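Local coordinates for LBCATS-a (Synthetic construct, PDB 5EY5), which probably works as the alpha subunit of tryptophan synthase, cleaving indole-3-glycerol phosphate into indole and glyceraldehyde 3-phosphate, and holds sn-glycerol-3-phosphate in its pocket, at residues Phe152-Thr157 with Glu161-Ile166; Pro28-Thr33 with Phe82-Glu87; Val230-Ala235 with Arg254-Glu259. All coordinates share one frame; numbering follows the deposited sequence.

The three contacts are spread round one TIM barrel, an eight-stranded closed parallel sheet wrapped by helices. Contact 2 comes first along the chain, then contact 1, then contact 3. Contacts 1 and 2 lie on opposite sides of the chain's centre, their centres 33 Å apart. Contacts 1 and 3 both reach the barrel sheet, through strands 149-154 and 229-232, and their nearest atoms are about 8 Å apart; contact 2 joins two outer helices, 30-42 and 78-91, with its centre 19 Å from that of contact 3. Contact 3 alone holds residues of the sn-glycerol-3-phosphate pocket, while contact 1 packs a helix on its barrel strand.

Contact 1: residues Phe152-Thr157 with Glu161-Ile166; sequences FLVAPT and ERIKMI
Across the gap from strand 149-154 to helix 160-169, the backbones come nearest at two places, with CA atoms 6.7 Å apart for Phe152 and Ile166 and 6.8 Å for Val154 and Ile163. Strand and helix are the first two elements of a beta-alpha-beta unit of the TIM barrel, completed by strand 174-177, to which Phe152 and Val154 are joined by backbone hydrogen bonds. The side-chain packing across the contact is apolar. Val154 points toward the helix and splits its two methyls between two isoleucines: CG1, anti to the backbone N (chi1 179°), meets Ile163 CG1 at 3.6 Å with the side chains at about a right angle, while CG2 rests 3.7 Å from Ile166 CG2. A beta-branched residue is apt here, since it favours the strand and offers one methyl to each neighbour. Ile166 uses both its branches, CG2 also packing on Phe152 CB at 3.6 Å. With an alanine here both branches go, and Val154 CG2 and Phe152 CB would probably lose their partner on the helix, opening a gap between strand and helix. Nearby, Arg162 forms salt bridges with Glu134 and with an acidic side chain of another protein chain, so this helix also faces a partner subunit. The longer branch of Ile166 carries CD1 to 3.6 Å from the backbone O of Leu153.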
loop_
_atom_site.group_PDB
_atom_site.type_symbol
_atom_site.label_atom_id
_atom_site.label_comp_id
_atom_site.label_asym_id
_atom_site.label_seq_id
_atom_site.Cartn_x
_atom_site.Cartn_y
_atom_site.Cartn_z
ATOM N N PHE A 152 -20.973 -34.742 29.019
ATOM C CA PHE A 152 -20.947 -34.169 27.675
ATOM C C PHE A 152 -22.183 -33.306 27.428
ATOM O O PHE A 152 -23.269 -33.583 27.950
ATOM C CB PHE A 152 -20.861 -35.270 26.609
ATOM C CG PHE A 152 -19.504 -35.931 26.512
ATOM C CD1 PHE A 152 -19.274 -37.165 27.091
ATOM C CD2 PHE A 152 -18.463 -35.314 25.828
ATOM C CE1 PHE A 152 -18.032 -37.775 26.992
ATOM C CE2 PHE A 152 -17.215 -35.920 25.721
ATOM C CZ PHE A 152 -16.994 -37.145 26.302
ATOM N N LEU A 153 -22.001 -32.252 26.621
ATOM C CA LEU A 153 -23.074 -31.325 26.261
ATOM C C LEU A 153 -23.817 -31.783 25.013
ATOM O O LEU A 153 -23.223 -32.334 24.077
ATOM C CB LEU A 153 -22.532 -29.916 26.006
ATOM C CG LEU A 153 -22.161 -29.055 27.208
ATOM C CD1 LEU A 153 -21.366 -29.880 28.192
ATOM C CD2 LEU A 153 -21.351 -27.819 26.754
ATOM N N VAL A 154 -25.120 -31.533 25.002
ATOM C CA VAL A 154 -25.972 -31.773 23.846
ATOM C C VAL A 154 -26.661 -30.461 23.520
ATOM O O VAL A 154 -27.242 -29.821 24.407
ATOM C CB VAL A 154 -26.997 -32.888 24.105
ATOM C CG1 VAL A 154 -27.887 -33.082 22.869
ATOM C CG2 VAL A 154 -26.279 -34.177 24.449
ATOM N N ALA A 155 -26.575 -30.063 22.295
ATOM C CA ALA A 155 -27.094 -28.777 21.873
ATOM C C ALA A 155 -28.372 -28.948 21.071
ATOM O O ALA A 155 -28.628 -30.011 20.496
ATOM C CB ALA A 155 -26.050 -28.033 21.035
ATOM N N PRO A 156 -29.202 -27.908 21.010
ATOM C CA PRO A 156 -30.464 -28.029 20.266
ATOM C C PRO A 156 -30.271 -28.419 18.810
ATOM O O PRO A 156 -31.207 -28.947 18.204
ATOM C CB PRO A 156 -31.085 -26.631 20.398
ATOM C CG PRO A 156 -30.428 -26.036 21.633
ATOM C CD PRO A 156 -29.024 -26.574 21.610
ATOM N N THR A 157 -29.096 -28.183 18.232
ATOM C CA THR A 157 -28.825 -28.543 16.848
ATOM C C THR A 157 -28.115 -29.880 16.717
ATOM O O THR A 157 -27.771 -30.278 15.598
ATOM C CB THR A 157 -27.991 -27.450 16.167
ATOM O OG1 THR A 157 -26.862 -27.123 16.993
ATOM C CG2 THR A 157 -28.838 -26.206 15.957
ATOM N N GLU A 161 -28.476 -38.769 15.735
ATOM C CA GLU A 161 -27.266 -39.579 15.621
ATOM C C GLU A 161 -26.175 -39.079 16.565
ATOM O O GLU A 161 -25.513 -39.868 17.252
ATOM C CB GLU A 161 -26.769 -39.569 14.177
ATOM C CG GLU A 161 -25.668 -40.574 13.913
ATOM C CD GLU A 161 -26.164 -42.006 14.017
ATOM O OE1 GLU A 161 -27.382 -42.204 14.220
ATOM O OE2 GLU A 161 -25.340 -42.936 13.892
ATOM N N ARG A 162 -25.961 -37.766 16.604
ATOM C CA ARG A 162 -24.938 -37.236 17.490
ATOM C C ARG A 162 -25.306 -37.450 18.960
ATOM O O ARG A 162 -24.424 -37.690 19.792
ATOM C CB ARG A 162 -24.715 -35.764 17.165
ATOM C CG ARG A 162 -23.555 -35.185 17.865
ATOM C CD ARG A 162 -22.809 -34.152 17.031
ATOM N NE ARG A 162 -21.540 -33.972 17.711
ATOM C CZ ARG A 162 -20.413 -34.548 17.330
ATOM N NH1 ARG A 162 -20.395 -35.282 16.223
ATOM N NH2 ARG A 162 -19.310 -34.361 18.041
ATOM N N ILE A 163 -26.597 -37.399 19.295
ATOM C CA ILE A 163 -27.020 -37.669 20.671
ATOM C C ILE A 163 -26.695 -39.109 21.062
ATOM O O ILE A 163 -26.079 -39.358 22.102
ATOM C CB ILE A 163 -28.517 -37.361 20.852
ATOM C CG1 ILE A 163 -28.780 -35.862 20.714
ATOM C CG2 ILE A 163 -29.010 -37.873 22.213
ATOM C CD1 ILE A 163 -30.232 -35.557 20.361
ATOM N N LYS A 164 -27.127 -40.080 20.250
ATOM C CA LYS A 164 -26.773 -41.474 20.511
ATOM C C LYS A 164 -25.307 -41.583 20.866
ATOM O O LYS A 164 -24.932 -42.162 21.890
ATOM C CB LYS A 164 -27.053 -42.345 19.288
ATOM C CG LYS A 164 -28.470 -42.341 18.833
ATOM C CD LYS A 164 -29.373 -42.898 19.899
ATOM N N MET A 165 -24.470 -41.007 20.009
ATOM C CA MET A 165 -23.028 -41.091 20.178
ATOM C C MET A 165 -22.572 -40.364 21.443
ATOM O O MET A 165 -21.699 -40.859 22.171
ATOM C CB MET A 165 -22.362 -40.535 18.920
ATOM C CG MET A 165 -20.896 -40.819 18.791
ATOM S SD MET A 165 -20.025 -39.573 19.724
ATOM C CE MET A 165 -20.779 -38.090 19.057
ATOM N N ILE A 166 -23.153 -39.197 21.733
ATOM C CA ILE A 166 -22.798 -38.480 22.957
ATOM C C ILE A 166 -23.193 -39.299 24.180
ATOM O O ILE A 166 -22.365 -39.604 25.044
ATOM C CB ILE A 166 -23.452 -37.089 22.991
ATOM C CG1 ILE A 166 -22.730 -36.113 22.048
ATOM C CG2 ILE A 166 -23.449 -36.564 24.410
ATOM C CD1 ILE A 166 -23.587 -34.912 21.607
#

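Contact 2: residues Pro28-Thr33 with Phe82-Glu87; sequences PDLETT and FEMVRE
Met84 reaches out from helix 78-91 and lays its sulfur against Thr33 and Leu30 at the start of helix 30-42, joining two neighbouring helices of the outer layer of the TIM barrel. The nearest CA atoms of the two segments, those of Leu30 and Met84, are 7.2 Å apart. Met84 CG stands anti to the backbone N (chi1 -165°), which sends the chain toward helix 30-42, and bends at chi2 and chi3 then turn its end. The Thr33 and Met84 side chains cross at about a right angle, with Thr33 CG2 3.7 Å from Met84 SD. Leu30 approaches more loosely, its CD2 being 4.1 Å from the same SD. The backbone contributes too: Leu30 O is 4.0 Å from Met84 SD, a van der Waals approach. A flexible, unbranched side chain fits here, because its bends can bring SD against both Thr33 and Leu30. Leu50 of strand 48-51 touches both Thr33 and Met84, which places these buried side chains between the helices and the barrel sheet.

Thr33 serves two purposes: while its methyl faces Met84, its hydroxyl OG1 takes part in a hydrogen bond with the backbone N of Gly26. The helix that bears it is fixed at its beginning by Asp29, a short acidic side chain well suited to an N-cap. The carboxylate accepts a capping bond from the backbone N of Thr32, where it would probably also interact favourably with the helix dipole. The hydroxyl of Thr32 shares the same acceptor, Thr32 OG1 donating to Asp29 OD1 at 2.7 Å from above the carboxylate plane.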
loop_
_atom_site.group_PDB
_atom_site.type_symbol
_atom_site.label_atom_id
_atom_site.label_comp_id
_atom_site.label_asym_id
_atom_site.label_seq_id
_atom_site.Cartn_x
_atom_site.Cartn_y
_atom_site.Cartn_z
ATOM N N PRO A 28 -13.465 -13.697 43.158
ATOM C CA PRO A 28 -12.302 -12.819 43.018
ATOM C C PRO A 28 -10.984 -13.408 43.545
ATOM O O PRO A 28 -9.919 -12.901 43.195
ATOM C CB PRO A 28 -12.701 -11.604 43.855
ATOM C CG PRO A 28 -13.515 -12.192 44.942
ATOM C CD PRO A 28 -14.308 -13.296 44.301
ATOM N N ASP A 29 -11.051 -14.445 44.378
ATOM C CA ASP A 29 -9.853 -15.167 44.793
ATOM C C ASP A 29 -10.307 -16.488 45.386
ATOM O O ASP A 29 -11.498 -16.695 45.625
ATOM C CB ASP A 29 -9.006 -14.356 45.782
ATOM C CG ASP A 29 -9.769 -13.990 47.047
ATOM O OD1 ASP A 29 -10.577 -14.809 47.516
ATOM O OD2 ASP A 29 -9.558 -12.877 47.571
ATOM N N LEU A 30 -9.344 -17.378 45.649
ATOM C CA LEU A 30 -9.715 -18.756 45.991
ATOM C C LEU A 30 -10.296 -18.866 47.393
ATOM O O LEU A 30 -11.181 -19.705 47.639
ATOM C CB LEU A 30 -8.506 -19.682 45.842
ATOM C CG LEU A 30 -8.296 -20.236 44.436
ATOM C CD1 LEU A 30 -7.044 -21.115 44.376
ATOM C CD2 LEU A 30 -9.537 -21.017 43.970
ATOM N N GLU A 31 -9.813 -18.042 48.327
ATOM C CA GLU A 31 -10.446 -17.985 49.644
ATOM C C GLU A 31 -11.923 -17.629 49.518
ATOM O O GLU A 31 -12.772 -18.203 50.208
ATOM C CB GLU A 31 -9.717 -16.979 50.535
ATOM C CG GLU A 31 -10.593 -16.346 51.629
ATOM C CD GLU A 31 -11.198 -17.361 52.604
ATOM O OE1 GLU A 31 -12.266 -17.067 53.184
ATOM O OE2 GLU A 31 -10.611 -18.448 52.794
ATOM N N THR A 32 -12.255 -16.695 48.624
ATOM C CA THR A 32 -13.651 -16.318 48.456
ATOM C C THR A 32 -14.438 -17.421 47.759
ATOM O O THR A 32 -15.623 -17.613 48.053
ATOM C CB THR A 32 -13.745 -15.000 47.682
ATOM O OG1 THR A 32 -13.015 -13.992 48.390
ATOM C CG2 THR A 32 -15.202 -14.552 47.547
ATOM N N THR A 33 -13.799 -18.148 46.839
ATOM C CA THR A 33 -14.435 -19.309 46.230
ATOM C C THR A 33 -14.832 -20.326 47.287
ATOM O O THR A 33 -15.967 -20.825 47.298
ATOM C CB THR A 33 -13.494 -19.967 45.213
ATOM O OG1 THR A 33 -13.042 -19.002 44.249
ATOM C CG2 THR A 33 -14.213 -21.098 44.502
ATOM N N PHE A 82 -7.278 -27.579 43.012
ATOM C CA PHE A 82 -7.162 -28.884 43.666
ATOM C C PHE A 82 -6.945 -28.744 45.170
ATOM O O PHE A 82 -7.574 -29.448 45.969
ATOM C CB PHE A 82 -6.019 -29.680 43.040
ATOM C CG PHE A 82 -6.376 -30.348 41.739
ATOM C CD1 PHE A 82 -7.590 -30.999 41.586
ATOM C CD2 PHE A 82 -5.489 -30.340 40.676
ATOM C CE1 PHE A 82 -7.911 -31.619 40.390
ATOM C CE2 PHE A 82 -5.809 -30.967 39.479
ATOM C CZ PHE A 82 -7.015 -31.595 39.333
ATOM N N GLU A 83 -6.026 -27.865 45.581
ATOM C CA GLU A 83 -5.786 -27.690 47.008
ATOM C C GLU A 83 -7.023 -27.139 47.703
ATOM O O GLU A 83 -7.329 -27.517 48.840
ATOM C CB GLU A 83 -4.582 -26.777 47.241
ATOM N N MET A 84 -7.741 -26.233 47.041
ATOM C CA MET A 84 -8.989 -25.732 47.604
ATOM C C MET A 84 -10.013 -26.852 47.739
ATOM O O MET A 84 -10.700 -26.951 48.761
ATOM C CB MET A 84 -9.539 -24.596 46.738
ATOM C CG MET A 84 -10.630 -23.783 47.414
ATOM S SD MET A 84 -11.950 -23.387 46.261
ATOM C CE MET A 84 -12.760 -24.978 46.199
ATOM N N VAL A 85 -10.125 -27.716 46.722
ATOM C CA VAL A 85 -11.040 -28.854 46.833
ATOM C C VAL A 85 -10.623 -29.775 47.973
ATOM O O VAL A 85 -11.474 -30.338 48.678
ATOM C CB VAL A 85 -11.130 -29.606 45.483
ATOM C CG1 VAL A 85 -12.001 -30.861 45.613
ATOM C CG2 VAL A 85 -11.690 -28.689 44.424
ATOM N N ARG A 86 -9.321 -29.910 48.216
ATOM C CA ARG A 86 -8.904 -30.754 49.331
ATOM C C ARG A 86 -9.215 -30.096 50.669
ATOM O O ARG A 86 -9.639 -30.772 51.611
ATOM C CB ARG A 86 -7.420 -31.105 49.215
ATOM C CG ARG A 86 -7.148 -32.153 48.137
ATOM C CD ARG A 86 -5.753 -32.755 48.243
ATOM N NE ARG A 86 -4.707 -31.735 48.204
ATOM C CZ ARG A 86 -4.148 -31.269 47.088
ATOM N NH1 ARG A 86 -4.528 -31.733 45.901
ATOM N NH2 ARG A 86 -3.202 -30.339 47.160
ATOM N N GLU A 87 -9.038 -28.778 50.774
ATOM C CA GLU A 87 -9.513 -28.097 51.975
ATOM C C GLU A 87 -11.011 -28.296 52.130
ATOM O O GLU A 87 -11.503 -28.559 53.231
ATOM C CB GLU A 87 -9.169 -26.605 51.934
ATOM C CG GLU A 87 -7.725 -26.309 51.593
ATOM C CD GLU A 87 -6.757 -27.199 52.352
ATOM O OE1 GLU A 87 -6.675 -27.077 53.594
ATOM O OE2 GLU A 87 -6.088 -28.033 51.701
#

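Contact 3: residues Val230-Ala235 with Arg254-Glu259; sequences VIVGSA and REFVRE. With G3P (sn-glycerol-3-phosphate), chain E.
Part of the phosphate site of the TIM barrel is formed here at the end of strand 229-232, where the chain turns through Gly233 into the short helix 234-241. From this segment two backbone amides and one hydroxyl hold the phosphate of sn-glycerol-3-phosphate: Gly233 N donates to G3P O3P at 3.0 Å, and Ser234 N to G3P O4P at 2.6 Å, with N-H...acceptor angles of 156° and 145°. The hydroxyl adds a third firm bond, Ser234 OG donating to G3P O4P at 2.7 Å, so that O4P is held by two donors of one residue. Serine suits the place because its short side chain, with OG beside its own backbone N (chi1 -80°), turns back onto that oxygen. Gly233 is needed bare because a CB there would run into C2 of the ligand. These amides begin helix 234-241, whose dipole probably favours the anionic phosphate. Ile231 CG2 comes 3.3 Å from G3P O1 at the glycerol end; Glu49, Tyr175, Gly184 and Gly213 also hydrogen-bond the ligand.

On either side of Gly233, Val232 and Ala235 meet Phe256 of helix 249-263. Ala235 CB lies 3.8 Å from Phe256 CE1, and Val232 CG1 lies at the ring edge, near the ring plane, 4.5 Å from the same CE1. The small alanine lets the ring come close, and Arg239 adds a cation-pi contact. Strand 229-232 closes the barrel between strands 208-211 and 18-24, helix 62-73 touches Ser234, and helix 249-263 packs on helix 30-42 through Val257 and Leu40.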
loop_
_atom_site.group_PDB
_atom_site.type_symbol
_atom_site.label_atom_id
_atom_site.label_comp_id
_atom_site.label_asym_id
_atom_site.label_seq_id
_atom_site.Cartn_x
_atom_site.Cartn_y
_atom_site.Cartn_z
ATOM N N VAL A 230 -31.086 -28.166 37.068
ATOM C CA VAL A 230 -31.011 -26.827 36.500
ATOM C C VAL A 230 -29.633 -26.280 36.804
ATOM O O VAL A 230 -29.230 -26.241 37.972
ATOM C CB VAL A 230 -32.082 -25.900 37.102
ATOM C CG1 VAL A 230 -31.999 -24.523 36.465
ATOM C CG2 VAL A 230 -33.466 -26.505 36.947
ATOM N N ILE A 231 -28.924 -25.825 35.774
ATOM C CA ILE A 231 -27.596 -25.249 35.942
ATOM C C ILE A 231 -27.693 -23.742 35.772
ATOM O O ILE A 231 -28.261 -23.259 34.785
ATOM C CB ILE A 231 -26.591 -25.831 34.940
ATOM C CG1 ILE A 231 -26.557 -27.361 35.044
ATOM C CG2 ILE A 231 -25.230 -25.197 35.168
ATOM C CD1 ILE A 231 -25.976 -28.051 33.840
ATOM N N VAL A 232 -27.107 -23.008 36.712
ATOM C CA VAL A 232 -27.072 -21.551 36.697
ATOM C C VAL A 232 -25.645 -21.091 36.957
ATOM O O VAL A 232 -25.089 -21.378 38.021
ATOM C CB VAL A 232 -27.986 -20.942 37.764
ATOM C CG1 VAL A 232 -27.847 -19.422 37.725
ATOM C CG2 VAL A 232 -29.427 -21.406 37.592
ATOM N N GLY A 233 -25.092 -20.306 36.036
ATOM C CA GLY A 233 -23.749 -19.811 36.210
ATOM C C GLY A 233 -23.677 -18.306 36.097
ATOM O O GLY A 233 -23.469 -17.609 37.104
ATOM N N SER A 234 -23.865 -17.795 34.875
ATOM C CA SER A 234 -23.668 -16.366 34.649
ATOM C C SER A 234 -24.414 -15.521 35.676
ATOM O O SER A 234 -23.866 -14.546 36.204
ATOM C CB SER A 234 -24.097 -15.997 33.232
ATOM O OG SER A 234 -23.061 -16.335 32.321
ATOM N N ALA A 235 -25.655 -15.890 35.991
ATOM C CA ALA A 235 -26.426 -15.047 36.898
ATOM C C ALA A 235 -25.796 -14.990 38.286
ATOM O O ALA A 235 -25.903 -13.966 38.968
ATOM C CB ALA A 235 -27.867 -15.538 36.981
ATOM N N ARG A 254 -25.665 -16.015 48.391
ATOM C CA ARG A 254 -26.519 -16.873 49.209
ATOM C C ARG A 254 -27.989 -16.506 49.049
ATOM O O ARG A 254 -28.848 -17.388 48.945
ATOM C CB ARG A 254 -26.113 -16.804 50.682
ATOM C CG ARG A 254 -26.788 -17.877 51.522
ATOM C CD ARG A 254 -26.481 -17.781 53.022
ATOM N NE ARG A 254 -25.899 -16.505 53.414
ATOM C CZ ARG A 254 -24.642 -16.354 53.821
ATOM N NH1 ARG A 254 -23.840 -17.408 53.897
ATOM N NH2 ARG A 254 -24.194 -15.150 54.168
ATOM N N GLU A 255 -28.302 -15.208 49.036
ATOM C CA GLU A 255 -29.693 -14.796 48.912
ATOM C C GLU A 255 -30.250 -15.184 47.553
ATOM O O GLU A 255 -31.365 -15.713 47.463
ATOM C CB GLU A 255 -29.829 -13.291 49.149
ATOM N N PHE A 256 -29.476 -14.955 46.487
ATOM C CA PHE A 256 -29.947 -15.297 45.147
ATOM C C PHE A 256 -30.158 -16.796 45.016
ATOM O O PHE A 256 -31.180 -17.247 44.480
ATOM C CB PHE A 256 -28.957 -14.799 44.091
ATOM C CG PHE A 256 -29.392 -15.078 42.672
ATOM C CD1 PHE A 256 -28.597 -15.831 41.824
ATOM C CD2 PHE A 256 -30.595 -14.586 42.190
ATOM C CE1 PHE A 256 -28.995 -16.099 40.525
ATOM C CE2 PHE A 256 -30.996 -14.845 40.884
ATOM C CZ PHE A 256 -30.193 -15.606 40.054
ATOM N N VAL A 257 -29.202 -17.587 45.508
ATOM C CA VAL A 257 -29.291 -19.028 45.338
ATOM C C VAL A 257 -30.375 -19.624 46.219
ATOM O O VAL A 257 -30.907 -20.693 45.911
ATOM C CB VAL A 257 -27.914 -19.656 45.589
ATOM C CG1 VAL A 257 -28.009 -21.178 45.688
ATOM C CG2 VAL A 257 -26.964 -19.253 44.460
ATOM N N ARG A 258 -30.743 -18.956 47.306
ATOM C CA ARG A 258 -31.884 -19.434 48.071
ATOM C C ARG A 258 -33.182 -19.230 47.291
ATOM O O ARG A 258 -34.080 -20.082 47.331
ATOM C CB ARG A 258 -31.930 -18.736 49.431
ATOM N N GLU A 259 -33.295 -18.111 46.567
ATOM C CA GLU A 259 -34.426 -17.926 45.662
ATOM C C GLU A 259 -34.450 -19.024 44.611
ATOM O O GLU A 259 -35.503 -19.598 44.313
ATOM C CB GLU A 259 -34.352 -16.565 44.975
ATOM C CG GLU A 259 -34.306 -15.364 45.886
ATOM C CD GLU A 259 -34.054 -14.083 45.105
ATOM O OE1 GLU A 259 -33.286 -13.222 45.592
ATOM O OE2 GLU A 259 -34.613 -13.948 43.991
HETATM O O1 G3P E . -22.431 -24.607 33.456
HETATM C C1 G3P E . -22.022 -23.527 32.670
HETATM C C2 G3P E . -22.724 -22.245 33.105
HETATM O O2 G3P E . -21.996 -21.179 32.566
HETATM C C3 G3P E . -24.200 -22.216 32.657
HETATM O O1P G3P E . -24.439 -21.258 31.653
HETATM O O4P G3P E . -23.692 -18.985 32.563
HETATM O O2P G3P E . -25.584 -19.012 30.912
HETATM O O3P G3P E . -25.966 -19.846 33.174
HETATM P P G3P E . -24.928 -19.737 32.081
#